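Local atomic coordinates of aminotransferase class-III (Ochrobactrum anthropi, PDB entry 5GHG), a protein that probably catalyses amino-group transfer between amines and carbonyl compounds as an omega-transaminase, with its vitamin B6 cofactor bound here in the pyridoxamine phosphate form. Residues Glu52-Ser55 against Gly56-Val60; Phe64-Pro67 against Arg68-Glu71; Phe271-Thr275 against Phe276-Pro280; Leu336-Leu339 against Ala340-Glu344. The protein carries 1 engineered substitution. All coordinates share one frame; numbering follows the deposited sequence.

Overall arrangement
Contact 1 is fully buried and lies nearest the centre of the chain, beside the cofactor pocket. Contacts 2, 3 and 4 are partly buried and lie farther out. Contacts 1 and 2 follow each other in the chain, and both touch the second subunit. Phe64 of contact 2 packs on Glu52 and Gly56 of contact 1, so the two touch. Contacts 2 and 4 join the start of helix 67-77 to the last turns of helix 329-344, by salt bridges from Arg68 and by Leu69. Contact 3 touches none of the others. The chemistry follows the place: a buried carboxylate holding backbone N-H groups in contact 1, a partly exposed glutamate N-cap in contact 2, a Schellman motif in contact 3 and regular helix bonds in contact 4.

Contact 1 (Glu52-Ser55 against Gly56-Val60). Engineered in segment 56-60: Leu58 (natural residue Trp).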
ATOM      1  N   GLU B  52     -11.025  13.193  19.286  1.00  3.37           N
ATOM      2  CA  GLU B  52     -10.175  12.972  18.117  1.00  5.99           C
ATOM      3  C   GLU B  52     -10.574  14.004  17.064  1.00  4.49           C
ATOM      4  O   GLU B  52     -11.351  13.747  16.132  1.00  4.60           O
ATOM      5  CB  GLU B  52     -10.278  11.535  17.617  1.00  5.41           C
ATOM      6  CG  GLU B  52      -8.902  10.804  17.530  1.00  9.36           C
ATOM      7  CD  GLU B  52      -7.930  11.474  16.556  1.00  6.78           C
ATOM      8  OE1 GLU B  52      -8.382  12.323  15.751  1.00 10.42           O
ATOM      9  OE2 GLU B  52      -6.706  11.181  16.593  1.00  9.48           O
ATOM     10  N   ALA B  53     -10.050  15.210  17.238  1.00  3.87           N
ATOM     11  CA  ALA B  53     -10.436  16.315  16.399  1.00  4.96           C
ATOM     12  C   ALA B  53      -9.859  16.194  14.993  1.00  4.96           C
ATOM     13  O   ALA B  53     -10.198  17.012  14.135  1.00  4.44           O
ATOM     14  CB  ALA B  53     -10.026  17.640  17.031  1.00  5.17           C
ATOM     15  N   MET B  54      -9.005  15.200  14.749  1.00  4.21           N
ATOM     16  CA  MET B  54      -8.485  14.905  13.419  1.00  3.97           C
ATOM     17  C   MET B  54      -9.143  13.688  12.782  1.00  5.23           C
ATOM     18  O   MET B  54      -8.765  13.321  11.662  1.00  4.86           O
ATOM     19  CB  MET B  54      -6.966  14.664  13.482  1.00  7.50           C
ATOM     20  CG  MET B  54      -6.157  15.878  13.897  1.00 10.25           C
ATOM     21  SD  MET B  54      -6.440  17.193  12.726  1.00 16.28           S
ATOM     22  CE  MET B  54      -5.683  16.506  11.249  1.00 10.61           C
ATOM     23  N   SER B  55     -10.086  13.036  13.464  1.00  2.86           N
ATOM     24  CA  SER B  55     -10.663  11.799  12.939  1.00  4.12           C
ATOM     25  C   SER B  55      -9.575  10.775  12.614  1.00  4.68           C
ATOM     26  O   SER B  55      -9.641  10.056  11.610  1.00  2.95           O
ATOM     27  CB  SER B  55     -11.519  12.068  11.703  1.00  4.61           C
ATOM     28  OG  SER B  55     -12.495  13.062  11.965  1.00  5.94           O
ATOM     29  N   GLY B  56      -8.555  10.717  13.461  1.00  4.09           N
ATOM     30  CA  GLY B  56      -7.455   9.805  13.200  1.00  4.11           C
ATOM     31  C   GLY B  56      -6.513  10.424  12.194  1.00  4.96           C
ATOM     32  O   GLY B  56      -5.748  11.323  12.545  1.00  6.63           O
ATOM     33  N   LEU B  57      -6.573  10.000  10.937  1.00  5.39           N
ATOM     34  CA  LEU B  57      -5.806  10.694   9.897  1.00  7.08           C
ATOM     35  C   LEU B  57      -6.755  11.307   8.883  1.00  7.27           C
ATOM     36  O   LEU B  57      -6.692  11.001   7.688  1.00  4.88           O
ATOM     37  CB  LEU B  57      -4.807   9.747   9.207  1.00  6.13           C
ATOM     38  CG  LEU B  57      -3.635   9.229  10.045  1.00  7.50           C
ATOM     39  CD1 LEU B  57      -2.722   8.292   9.262  1.00  5.73           C
ATOM     40  CD2 LEU B  57      -2.837  10.395  10.608  1.00  7.64           C
ATOM     41  N   LEU B  58      -7.640  12.182   9.367  1.00  5.73           N
ATOM     42  CA  LEU B  58      -8.661  12.833   8.551  1.00  6.41           C
ATOM     43  C   LEU B  58      -9.547  11.817   7.842  1.00  7.12           C
ATOM     44  O   LEU B  58     -10.026  12.057   6.730  1.00  6.81           O
ATOM     45  CB  LEU B  58      -8.015  13.806   7.557  1.00  7.87           C
ATOM     46  CG  LEU B  58      -7.117  14.901   8.149  1.00  8.83           C
ATOM     47  CD1 LEU B  58      -5.703  14.378   8.439  1.00  7.65           C
ATOM     48  CD2 LEU B  58      -7.053  16.151   7.263  1.00 10.86           C
ATOM     49  N   SER B  59      -9.837  10.691   8.522  1.00  5.41           N
ATOM     50  CA  SER B  59     -10.390   9.533   7.837  1.00  6.75           C
ATOM     51  C   SER B  59     -11.573   8.853   8.518  1.00  5.12           C
ATOM     52  O   SER B  59     -12.395   8.265   7.819  1.00  6.92           O
ATOM     53  CB  SER B  59      -9.287   8.491   7.612  1.00  7.43           C
ATOM     54  OG  SER B  59      -8.642   8.207   8.843  1.00  9.31           O
ATOM     55  N   VAL B  60     -11.725   8.939   9.830  1.00  3.27           N
ATOM     56  CA  VAL B  60     -12.711   8.104  10.548  1.00  3.56           C
ATOM     57  C   VAL B  60     -14.012   8.893  10.584  1.00  5.01           C
ATOM     58  O   VAL B  60     -14.432   9.444  11.608  1.00  5.05           O
ATOM     59  CB  VAL B  60     -12.205   7.681  11.939  1.00  4.86           C
ATOM     60  CG1 VAL B  60     -13.195   6.733  12.619  1.00  5.63           C
ATOM     61  CG2 VAL B  60     -10.840   6.991  11.766  1.00  3.26           C
TER
HETATM   62  O   HOH W   1      -4.776  11.804  15.041  1.00 12.82           O
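The carboxylate of Glu52 grips the backbone of Gly56. Gly56 N donates to Glu52 OE1 at 2.8 Å, and the bond is almost straight at 175°. The donor comes from above the carboxylate plane. The same oxygen takes a weak capping bond from Met54 N at 3.1 Å. A bend at chi2 (-61°) curls the Glu52 chain back to reach both. Glu52 OE2 accepts from a water that also donates to Gly56 O, and it is hydrogen-bonded to Tyr83 of the second subunit. With a leucine in place of Glu52, Gly56 N would probably lose its acceptor, and the water and the tyrosine their shared partner.

Backbone bonds continue the turn. Leu58 N meets Met54 O at 2.8 Å. Ser55 O accepts twice, from Val60 N at 3.0 Å and from Ser59 N at 3.2 Å. Val60 CG2 rests close to the same oxygen. A beta-carbon on Gly56 would collide with Ser55 O, so this position calls for glycine. Ser55 OG turns elsewhere, to Cys426 O.

One apolar contact joins the segments. Met54, bent at chi2 and chi3, lies beside Leu58, with its CE 3.5 Å from Leu58 CD1. Leu58 is engineered and replaces a natural tryptophan.

The arrangement is a type I beta turn from Glu52 to Ser55, leading from strand 49-52 into a short, weakly bonded helix. It lies next to the cofactor site: the Leu57 side chain is about 6 Å from the bound pyridoxamine phosphate, and Leu57 O is hydrogen-bonded to Lys287 of that pocket.

Contact 2 (Phe64-Pro67 against Arg68-Glu71)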
ATOM      1  N   PHE B  64     -15.516   6.260  16.003  1.00  3.04           N
ATOM      2  CA  PHE B  64     -14.668   5.138  16.370  1.00  3.86           C
ATOM      3  C   PHE B  64     -15.430   3.980  17.011  1.00  4.85           C
ATOM      4  O   PHE B  64     -14.796   3.062  17.539  1.00  4.52           O
ATOM      5  CB  PHE B  64     -13.556   5.614  17.332  1.00  3.18           C
ATOM      6  CG  PHE B  64     -12.534   6.497  16.686  1.00  2.62           C
ATOM      7  CD1 PHE B  64     -12.734   7.860  16.587  1.00  4.15           C
ATOM      8  CD2 PHE B  64     -11.370   5.947  16.133  1.00  2.90           C
ATOM      9  CE1 PHE B  64     -11.802   8.690  15.962  1.00  4.93           C
ATOM     10  CE2 PHE B  64     -10.422   6.765  15.518  1.00  4.34           C
ATOM     11  CZ  PHE B  64     -10.634   8.131  15.427  1.00  4.10           C
ATOM     12  N   SER B  65     -16.761   3.998  16.993  1.00  5.32           N
ATOM     13  CA  SER B  65     -17.508   2.893  17.596  1.00  6.99           C
ATOM     14  C   SER B  65     -18.784   2.663  16.798  1.00 10.34           C
ATOM     15  O   SER B  65     -19.908   2.921  17.249  1.00 14.76           O
ATOM     16  CB  SER B  65     -17.821   3.182  19.072  1.00  9.81           C
ATOM     17  OG  SER B  65     -18.661   4.314  19.164  1.00  9.82           O
ATOM     18  N   GLU B  66     -18.635   2.197  15.561  1.00  7.67           N
ATOM     19  CA  GLU B  66     -19.781   1.953  14.683  1.00  7.66           C
ATOM     20  C   GLU B  66     -19.904   0.452  14.458  1.00  8.32           C
ATOM     21  O   GLU B  66     -19.294  -0.100  13.532  1.00  5.53           O
ATOM     22  CB  GLU B  66     -19.632   2.709  13.366  1.00  9.17           C
ATOM     23  CG  GLU B  66     -20.847   2.574  12.455  1.00 10.35           C
ATOM     24  CD  GLU B  66     -22.161   2.616  13.235  1.00 18.42           C
ATOM     25  OE1 GLU B  66     -22.751   1.527  13.500  1.00 16.29           O
ATOM     26  OE2 GLU B  66     -22.595   3.748  13.598  1.00 18.62           O
ATOM     27  N   PRO B  67     -20.675  -0.262  15.287  1.00  9.03           N
ATOM     28  CA  PRO B  67     -20.686  -1.727  15.195  1.00  7.23           C
ATOM     29  C   PRO B  67     -21.327  -2.278  13.930  1.00  7.18           C
ATOM     30  O   PRO B  67     -21.089  -3.451  13.618  1.00  5.52           O
ATOM     31  CB  PRO B  67     -21.458  -2.157  16.460  1.00 10.05           C
ATOM     32  CG  PRO B  67     -22.263  -0.977  16.848  1.00  9.47           C
ATOM     33  CD  PRO B  67     -21.451   0.230  16.442  1.00  8.80           C
ATOM     34  N   ARG B  68     -22.099  -1.490  13.180  1.00  4.77           N
ATOM     35  CA  ARG B  68     -22.625  -1.979  11.903  1.00  7.05           C
ATOM     36  C   ARG B  68     -21.495  -2.365  10.934  1.00  6.32           C
ATOM     37  O   ARG B  68     -21.641  -3.293  10.136  1.00  5.22           O
ATOM     38  CB  ARG B  68     -23.505  -0.920  11.227  1.00 10.03           C
ATOM     39  CG  ARG B  68     -24.928  -0.854  11.722  1.00 18.89           C
ATOM     40  CD  ARG B  68     -25.693   0.288  11.058  1.00 23.26           C
ATOM     41  NE  ARG B  68     -25.901   0.092   9.624  1.00 25.13           N
ATOM     42  CZ  ARG B  68     -26.658   0.891   8.860  1.00 25.93           C
ATOM     43  NH1 ARG B  68     -27.291   1.925   9.399  1.00 22.65           N
ATOM     44  NH2 ARG B  68     -26.787   0.654   7.559  1.00 21.69           N
ATOM     45  N   LEU B  69     -20.379  -1.646  10.984  1.00  3.98           N
ATOM     46  CA  LEU B  69     -19.266  -1.949  10.091  1.00  4.43           C
ATOM     47  C   LEU B  69     -18.579  -3.266  10.479  1.00  3.68           C
ATOM     48  O   LEU B  69     -18.164  -4.028   9.610  1.00  3.73           O
ATOM     49  CB  LEU B  69     -18.283  -0.788  10.071  1.00  3.15           C
ATOM     50  CG  LEU B  69     -18.787   0.522   9.492  1.00  4.28           C
ATOM     51  CD1 LEU B  69     -17.621   1.511   9.355  1.00  5.47           C
ATOM     52  CD2 LEU B  69     -19.473   0.296   8.160  1.00  5.37           C
ATOM     53  N   ALA B  70     -18.474  -3.543  11.781  1.00  4.48           N
ATOM     54  CA  ALA B  70     -17.953  -4.828  12.241  1.00  6.44           C
ATOM     55  C   ALA B  70     -18.819  -5.996  11.747  1.00  5.09           C
ATOM     56  O   ALA B  70     -18.300  -7.023  11.310  1.00  5.27           O
ATOM     57  CB  ALA B  70     -17.851  -4.858  13.760  1.00  5.78           C
ATOM     58  N   GLU B  71     -20.136  -5.842  11.812  1.00  5.06           N
ATOM     59  CA  GLU B  71     -21.018  -6.902  11.324  1.00  4.65           C
ATOM     60  C   GLU B  71     -20.888  -7.090   9.814  1.00  4.71           C
ATOM     61  O   GLU B  71     -20.939  -8.216   9.321  1.00  4.02           O
ATOM     62  CB  GLU B  71     -22.484  -6.589  11.694  1.00  6.77           C
ATOM     63  CG  GLU B  71     -23.419  -7.670  11.200  1.00 10.23           C
ATOM     64  CD  GLU B  71     -24.809  -7.634  11.846  1.00 12.46           C
ATOM     65  OE1 GLU B  71     -25.780  -7.732  11.073  1.00 12.57           O
ATOM     66  OE2 GLU B  71     -24.916  -7.536  13.090  1.00 13.41           O
TER
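The side chains of Glu66 and Arg68 lie side by side, and their carboxylate and guanidinium planes stand 78° apart and do not stack. Glu66 OE1 uses its anti lone pair, away from the other oxygen, to take the hydrogen of Arg68 N at 3.1 Å. The same oxygen sits 3.4 Å from Arg68 CB, beside the start of the arginine chain. The guanidinium itself is farther off, with Arg68 NE 5.2 Å from Glu66 OE1. Both charged ends have salt bridges elsewhere, Arg68 NE to Glu337 and Glu66 OE2 to Arg345.

The torsions explain the reach. Glu66 CG stands opposite the backbone N (chi1 -176°), and a bend at chi2 swings the carboxylate toward Arg68 N. The Glu66 and Leu69 side chains cross at about a right angle, with Glu66 CG 4.2 Å from Leu69 CG. A valine in place of Glu66 would probably leave Arg68 N without its cap and take this carboxylate from Arg345.

Backbone bonds complete the helix start. Leu69 N donates to Glu66 O at 3.2 Å, and Glu71 N to Pro67 O at 3.1 Å. Lys78 of the second subunit packs on Pro67 and Ala70. Leu69 turns to Ile341 of helix 329-344.

This is an N-cap by a glutamate side chain, with Pro67 following it, at the start of helix 67-77.

Contact 3 (Phe271-Thr275 against Phe276-Pro280)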
ATOM      1  N   PHE B 271     -18.278  15.818  -2.415  1.00  5.87           N
ATOM      2  CA  PHE B 271     -16.901  15.878  -2.896  1.00  5.88           C
ATOM      3  C   PHE B 271     -16.389  17.308  -2.952  1.00  7.15           C
ATOM      4  O   PHE B 271     -17.141  18.247  -3.250  1.00  5.46           O
ATOM      5  CB  PHE B 271     -16.765  15.227  -4.287  1.00  8.04           C
ATOM      6  CG  PHE B 271     -16.910  13.740  -4.274  1.00  8.25           C
ATOM      7  CD1 PHE B 271     -15.855  12.942  -3.848  1.00 10.23           C
ATOM      8  CD2 PHE B 271     -18.092  13.134  -4.662  1.00  8.92           C
ATOM      9  CE1 PHE B 271     -15.982  11.557  -3.805  1.00 15.66           C
ATOM     10  CE2 PHE B 271     -18.221  11.751  -4.638  1.00 11.52           C
ATOM     11  CZ  PHE B 271     -17.165  10.966  -4.200  1.00 11.96           C
ATOM     12  N   GLY B 272     -15.101  17.477  -2.667  1.00  5.64           N
ATOM     13  CA  GLY B 272     -14.485  18.782  -2.786  1.00  5.56           C
ATOM     14  C   GLY B 272     -14.563  19.324  -4.201  1.00  6.67           C
ATOM     15  O   GLY B 272     -14.563  20.543  -4.410  1.00  6.92           O
ATOM     16  N   SER B 273     -14.633  18.435  -5.185  1.00  5.29           N
ATOM     17  CA  SER B 273     -14.778  18.878  -6.565  1.00  6.62           C
ATOM     18  C   SER B 273     -16.065  19.672  -6.761  1.00  8.38           C
ATOM     19  O   SER B 273     -16.103  20.613  -7.562  1.00  7.70           O
ATOM     20  CB  SER B 273     -14.741  17.680  -7.510  1.00  7.50           C
ATOM     21  OG  SER B 273     -13.422  17.195  -7.651  1.00 11.72           O
ATOM     22  N   GLN B 274     -17.127  19.299  -6.055  1.00  8.41           N
ATOM     23  CA  GLN B 274     -18.370  20.070  -6.143  1.00  9.83           C
ATOM     24  C   GLN B 274     -18.216  21.403  -5.446  1.00  9.33           C
ATOM     25  O   GLN B 274     -18.624  22.442  -5.984  1.00  8.51           O
ATOM     26  CB  GLN B 274     -19.537  19.284  -5.555  1.00 12.48           C
ATOM     27  CG  GLN B 274     -19.728  17.933  -6.225  1.00 17.43           C
ATOM     28  CD  GLN B 274     -20.655  17.002  -5.444  1.00 21.47           C
ATOM     29  OE1 GLN B 274     -20.355  16.608  -4.313  1.00 15.71           O
ATOM     30  NE2 GLN B 274     -21.760  16.619  -6.066  1.00 28.77           N
ATOM     31  N   THR B 275     -17.581  21.403  -4.264  1.00  7.78           N
ATOM     32  CA  THR B 275     -17.393  22.637  -3.513  1.00  6.56           C
ATOM     33  C   THR B 275     -16.634  23.677  -4.319  1.00  6.72           C
ATOM     34  O   THR B 275     -16.927  24.873  -4.234  1.00  5.38           O
ATOM     35  CB  THR B 275     -16.666  22.359  -2.192  1.00  5.80           C
ATOM     36  OG1 THR B 275     -17.415  21.414  -1.435  1.00  5.24           O
ATOM     37  CG2 THR B 275     -16.514  23.633  -1.370  1.00  7.37           C
ATOM     38  N   PHE B 276     -15.645  23.247  -5.095  1.00  4.19           N
ATOM     39  CA  PHE B 276     -14.776  24.158  -5.820  1.00  6.28           C
ATOM     40  C   PHE B 276     -15.022  24.166  -7.326  1.00  6.51           C
ATOM     41  O   PHE B 276     -14.239  24.740  -8.062  1.00  8.58           O
ATOM     42  CB  PHE B 276     -13.320  23.834  -5.498  1.00  6.06           C
ATOM     43  CG  PHE B 276     -12.949  24.177  -4.086  1.00  7.35           C
ATOM     44  CD1 PHE B 276     -12.625  25.485  -3.741  1.00  7.45           C
ATOM     45  CD2 PHE B 276     -13.010  23.225  -3.086  1.00  6.69           C
ATOM     46  CE1 PHE B 276     -12.319  25.812  -2.425  1.00  8.83           C
ATOM     47  CE2 PHE B 276     -12.702  23.559  -1.768  1.00  6.88           C
ATOM     48  CZ  PHE B 276     -12.361  24.836  -1.449  1.00  8.08           C
ATOM     49  N   ASP B 277     -16.119  23.565  -7.777  1.00  5.67           N
ATOM     50  CA  ASP B 277     -16.486  23.515  -9.189  1.00  8.58           C
ATOM     51  C   ASP B 277     -15.335  22.996 -10.056  1.00  9.16           C
ATOM     52  O   ASP B 277     -14.958  23.595 -11.066  1.00  9.66           O
ATOM     53  CB  ASP B 277     -16.959  24.892  -9.687  1.00 10.97           C
ATOM     54  CG  ASP B 277     -17.734  24.778 -11.015  1.00 23.38           C
ATOM     55  OD1 ASP B 277     -18.376  23.719 -11.254  1.00 25.45           O
ATOM     56  OD2 ASP B 277     -17.691  25.721 -11.824  1.00 28.32           O
ATOM     57  N   MET B 278     -14.786  21.861  -9.656  1.00  8.96           N
ATOM     58  CA  MET B 278     -13.764  21.164 -10.425  1.00  6.35           C
ATOM     59  C   MET B 278     -14.415  20.082 -11.269  1.00  6.98           C
ATOM     60  O   MET B 278     -15.374  19.431 -10.837  1.00  5.03           O
ATOM     61  CB  MET B 278     -12.718  20.546  -9.501  1.00  5.24           C
ATOM     62  CG  MET B 278     -11.908  21.568  -8.748  1.00  6.30           C
ATOM     63  SD  MET B 278     -11.083  20.880  -7.295  1.00  8.49           S
ATOM     64  CE  MET B 278      -9.914  19.748  -8.044  1.00  6.58           C
ATOM     65  N   LYS B 279     -13.871  19.874 -12.469  1.00  5.66           N
ATOM     66  CA  LYS B 279     -14.399  18.907 -13.424  1.00  5.46           C
ATOM     67  C   LYS B 279     -13.280  17.931 -13.765  1.00  6.93           C
ATOM     68  O   LYS B 279     -12.720  17.967 -14.856  1.00  6.41           O
ATOM     69  CB  LYS B 279     -14.942  19.611 -14.678  1.00  7.47           C
ATOM     70  CG  LYS B 279     -16.127  20.507 -14.359  1.00 13.31           C
ATOM     71  CD  LYS B 279     -16.797  21.062 -15.611  1.00 24.74           C
ATOM     72  CE  LYS B 279     -18.064  21.842 -15.238  1.00 37.07           C
ATOM     73  NZ  LYS B 279     -18.511  22.743 -16.346  1.00 47.16           N
ATOM     74  N   PRO B 280     -12.933  17.044 -12.822  1.00  6.39           N
ATOM     75  CA  PRO B 280     -11.802  16.150 -13.044  1.00  3.54           C
ATOM     76  C   PRO B 280     -12.089  15.081 -14.087  1.00  5.38           C
ATOM     77  O   PRO B 280     -13.233  14.662 -14.280  1.00  4.75           O
ATOM     78  CB  PRO B 280     -11.577  15.519 -11.667  1.00  6.74           C
ATOM     79  CG  PRO B 280     -12.928  15.584 -11.001  1.00  6.56           C
ATOM     80  CD  PRO B 280     -13.526  16.886 -11.488  1.00  5.31           C
TER
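Ser273 and Met278 close a Schellman motif, which ends the one-turn helix 272-275. Met278 N donates to Ser273 O at 2.8 Å, in the carbonyl plane and on a lone pair. Asp277 N donates to Gln274 O at 3.3 Å, from well above the carbonyl plane. Asp277 is the C-prime residue, and its positive phi (52°) turns the chain out of the helix. One step earlier, Phe276 N meets Gly272 O at 3.0 Å.

The side chains pack around this end. Thr275 holds its methyl CG2 opposite its own backbone N and beside the carbonyl carbon (chi1 to OG1 -58°). This carries CG2 over one face of the Phe276 ring, 4.2 Å from its centroid, in a CH-pi contact. Gly272 O sits at the edge of the ring, 3.4 Å from Phe276 CD2. On the buried side Ser273 CB approaches Met278 CB.

Outer partners fix these groups. Glu259 holds the helix start, with one oxygen bonded to Ser273 OG and the other to Gly272 N. Thr275 OG1 is hydrogen-bonded to Thr267 and Asn269. Ala257 of strand 254-258 touches Ser273, Met278 and Pro280. Where the chain returns toward strand 282-285, Pro280 CG comes to 3.7 Å from Ser273 OG.

Contact 4 (Leu336-Leu339 against Ala340-Glu344); sequences LENL and AIIEE
The last two turns of helix 329-344 bring Leu336-Leu339 against Ala340-Glu344 by regular alpha-helical bonding, each N-H reaching the carbonyl four residues back. Ala340 N donates to Leu336 O and Ile341 N to Glu337 O, both at 3.0 Å. Glu343 N reaches Leu339 O at 2.9 Å.

The side chains of the later turn lie back over the carbonyls of the earlier one. In Ile341, CG1 points opposite the carbonyl carbon (chi1 -69°), and this sets it 3.3 Å from Glu337 O. Ile342 has the same shape and places CG1 3.4 Å from Asn338 O. Ala340 CB and Glu343 CB rest on the carbonyl oxygens of Glu337 and Leu339 in the same way.

Asn338 and Ile342 also meet through their side chains. The two pass at a slant, with Ile342 CD1 3.8 Å from Asn338 ND2. The amide of Asn338 is buried, and its polar atoms have partners outside the helix: OD1 bonds to Ser291 OG, while ND2 makes weak bonds to Gln288 O and Leu289 O.

The other flanks join further helices. Leu336 and Leu339 face Leu97 of helix 93-104, and Ile342 faces Leu347 and Val348 of helix 347-363. Near the helix end, Glu344 OE2 forms a salt bridge with Arg68 NH1. The remaining backbone bond of the set runs from Ile342 N to Asn338 O, 3.0 Å long and almost straight, 172° at the hydrogen.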
ATOM      1  N   LEU B 336     -19.020  -0.292   1.468  1.00  4.85           N
ATOM      2  CA  LEU B 336     -20.416  -0.169   1.057  1.00  7.11           C
ATOM      3  C   LEU B 336     -21.316   0.174   2.240  1.00  7.15           C
ATOM      4  O   LEU B 336     -22.195   1.035   2.136  1.00  4.82           O
ATOM      5  CB  LEU B 336     -20.891  -1.464   0.409  1.00  7.89           C
ATOM      6  CG  LEU B 336     -20.712  -1.594  -1.090  1.00 15.48           C
ATOM      7  CD1 LEU B 336     -20.860  -3.076  -1.481  1.00 18.41           C
ATOM      8  CD2 LEU B 336     -21.723  -0.717  -1.826  1.00 12.13           C
ATOM      9  N   GLU B 337     -21.135  -0.523   3.363  1.00  6.30           N
ATOM     10  CA  GLU B 337     -21.941  -0.240   4.539  1.00  6.28           C
ATOM     11  C   GLU B 337     -21.609   1.130   5.126  1.00  5.98           C
ATOM     12  O   GLU B 337     -22.500   1.831   5.631  1.00  5.24           O
ATOM     13  CB  GLU B 337     -21.763  -1.322   5.585  1.00  7.00           C
ATOM     14  CG  GLU B 337     -22.560  -1.095   6.849  1.00  9.37           C
ATOM     15  CD  GLU B 337     -24.006  -1.509   6.717  1.00 21.60           C
ATOM     16  OE1 GLU B 337     -24.380  -1.992   5.631  1.00 17.49           O
ATOM     17  OE2 GLU B 337     -24.765  -1.364   7.699  1.00 25.30           O
ATOM     18  N   ASN B 338     -20.344   1.536   5.050  1.00  4.61           N
ATOM     19  CA  ASN B 338     -19.968   2.883   5.493  1.00  4.63           C
ATOM     20  C   ASN B 338     -20.699   3.952   4.660  1.00  5.98           C
ATOM     21  O   ASN B 338     -21.241   4.930   5.204  1.00  4.16           O
ATOM     22  CB  ASN B 338     -18.454   3.043   5.422  1.00  3.37           C
ATOM     23  CG  ASN B 338     -17.976   4.423   5.835  1.00  5.06           C
ATOM     24  OD1 ASN B 338     -17.981   4.764   7.019  1.00  5.68           O
ATOM     25  ND2 ASN B 338     -17.540   5.220   4.863  1.00  3.82           N
ATOM     26  N   LEU B 339     -20.743   3.770   3.350  1.00  6.63           N
ATOM     27  CA  LEU B 339     -21.432   4.745   2.501  1.00  8.50           C
ATOM     28  C   LEU B 339     -22.924   4.770   2.801  1.00  7.69           C
ATOM     29  O   LEU B 339     -23.548   5.842   2.824  1.00  8.47           O
ATOM     30  CB  LEU B 339     -21.172   4.441   1.035  1.00  4.24           C
ATOM     31  CG  LEU B 339     -19.698   4.563   0.639  1.00  6.40           C
ATOM     32  CD1 LEU B 339     -19.497   4.211  -0.816  1.00  5.83           C
ATOM     33  CD2 LEU B 339     -19.160   5.941   0.954  1.00  7.16           C
ATOM     34  N   ALA B 340     -23.500   3.600   3.060  1.00  5.71           N
ATOM     35  CA  ALA B 340     -24.913   3.511   3.427  1.00  8.57           C
ATOM     36  C   ALA B 340     -25.208   4.265   4.717  1.00  8.18           C
ATOM     37  O   ALA B 340     -26.233   4.940   4.823  1.00  7.91           O
ATOM     38  CB  ALA B 340     -25.344   2.051   3.549  1.00  8.82           C
ATOM     39  N   ILE B 341     -24.310   4.175   5.703  1.00  6.99           N
ATOM     40  CA  ILE B 341     -24.502   4.894   6.960  1.00  6.33           C
ATOM     41  C   ILE B 341     -24.461   6.392   6.715  1.00  7.36           C
ATOM     42  O   ILE B 341     -25.326   7.135   7.193  1.00  8.49           O
ATOM     43  CB  ILE B 341     -23.449   4.460   8.010  1.00  8.33           C
ATOM     44  CG1 ILE B 341     -23.711   3.010   8.446  1.00  9.34           C
ATOM     45  CG2 ILE B 341     -23.487   5.380   9.230  1.00  7.88           C
ATOM     46  CD1 ILE B 341     -22.544   2.379   9.226  1.00  8.90           C
ATOM     47  N   ILE B 342     -23.455   6.854   5.966  1.00  5.51           N
ATOM     48  CA  ILE B 342     -23.335   8.270   5.618  1.00  8.51           C
ATOM     49  C   ILE B 342     -24.611   8.770   4.954  1.00 10.72           C
ATOM     50  O   ILE B 342     -25.105   9.859   5.269  1.00  7.75           O
ATOM     51  CB  ILE B 342     -22.092   8.486   4.724  1.00  6.02           C
ATOM     52  CG1 ILE B 342     -20.816   8.303   5.569  1.00  7.77           C
ATOM     53  CG2 ILE B 342     -22.097   9.846   4.062  1.00  5.84           C
ATOM     54  CD1 ILE B 342     -19.525   8.402   4.773  1.00  7.48           C
ATOM     55  N   GLU B 343     -25.169   7.959   4.046  1.00  8.60           N
ATOM     56  CA  GLU B 343     -26.421   8.270   3.360  1.00 13.51           C
ATOM     57  C   GLU B 343     -27.607   8.275   4.319  1.00 14.16           C
ATOM     58  O   GLU B 343     -28.367   9.252   4.386  1.00 12.60           O
ATOM     59  CB  GLU B 343     -26.693   7.225   2.282  1.00 19.63           C
ATOM     60  CG  GLU B 343     -26.421   7.643   0.876  1.00 36.37           C
ATOM     61  CD  GLU B 343     -26.475   6.442  -0.063  1.00 49.66           C
ATOM     62  OE1 GLU B 343     -27.353   5.554   0.164  1.00 55.22           O
ATOM     63  OE2 GLU B 343     -25.632   6.379  -0.995  1.00 50.17           O
ATOM     64  N   GLU B 344     -27.814   7.159   5.012  1.00 12.12           N
ATOM     65  CA  GLU B 344     -28.989   6.997   5.852  1.00 16.00           C
ATOM     66  C   GLU B 344     -29.043   8.052   6.942  1.00 16.89           C
ATOM     67  O   GLU B 344     -30.114   8.571   7.258  1.00 13.54           O
ATOM     68  CB  GLU B 344     -29.009   5.615   6.486  1.00 13.98           C
ATOM     69  CG  GLU B 344     -29.199   4.469   5.510  1.00 23.75           C
ATOM     70  CD  GLU B 344     -29.000   3.110   6.196  1.00 30.75           C
ATOM     71  OE1 GLU B 344     -28.720   2.120   5.481  1.00 26.96           O
ATOM     72  OE2 GLU B 344     -29.126   3.042   7.454  1.00 30.63           O
TER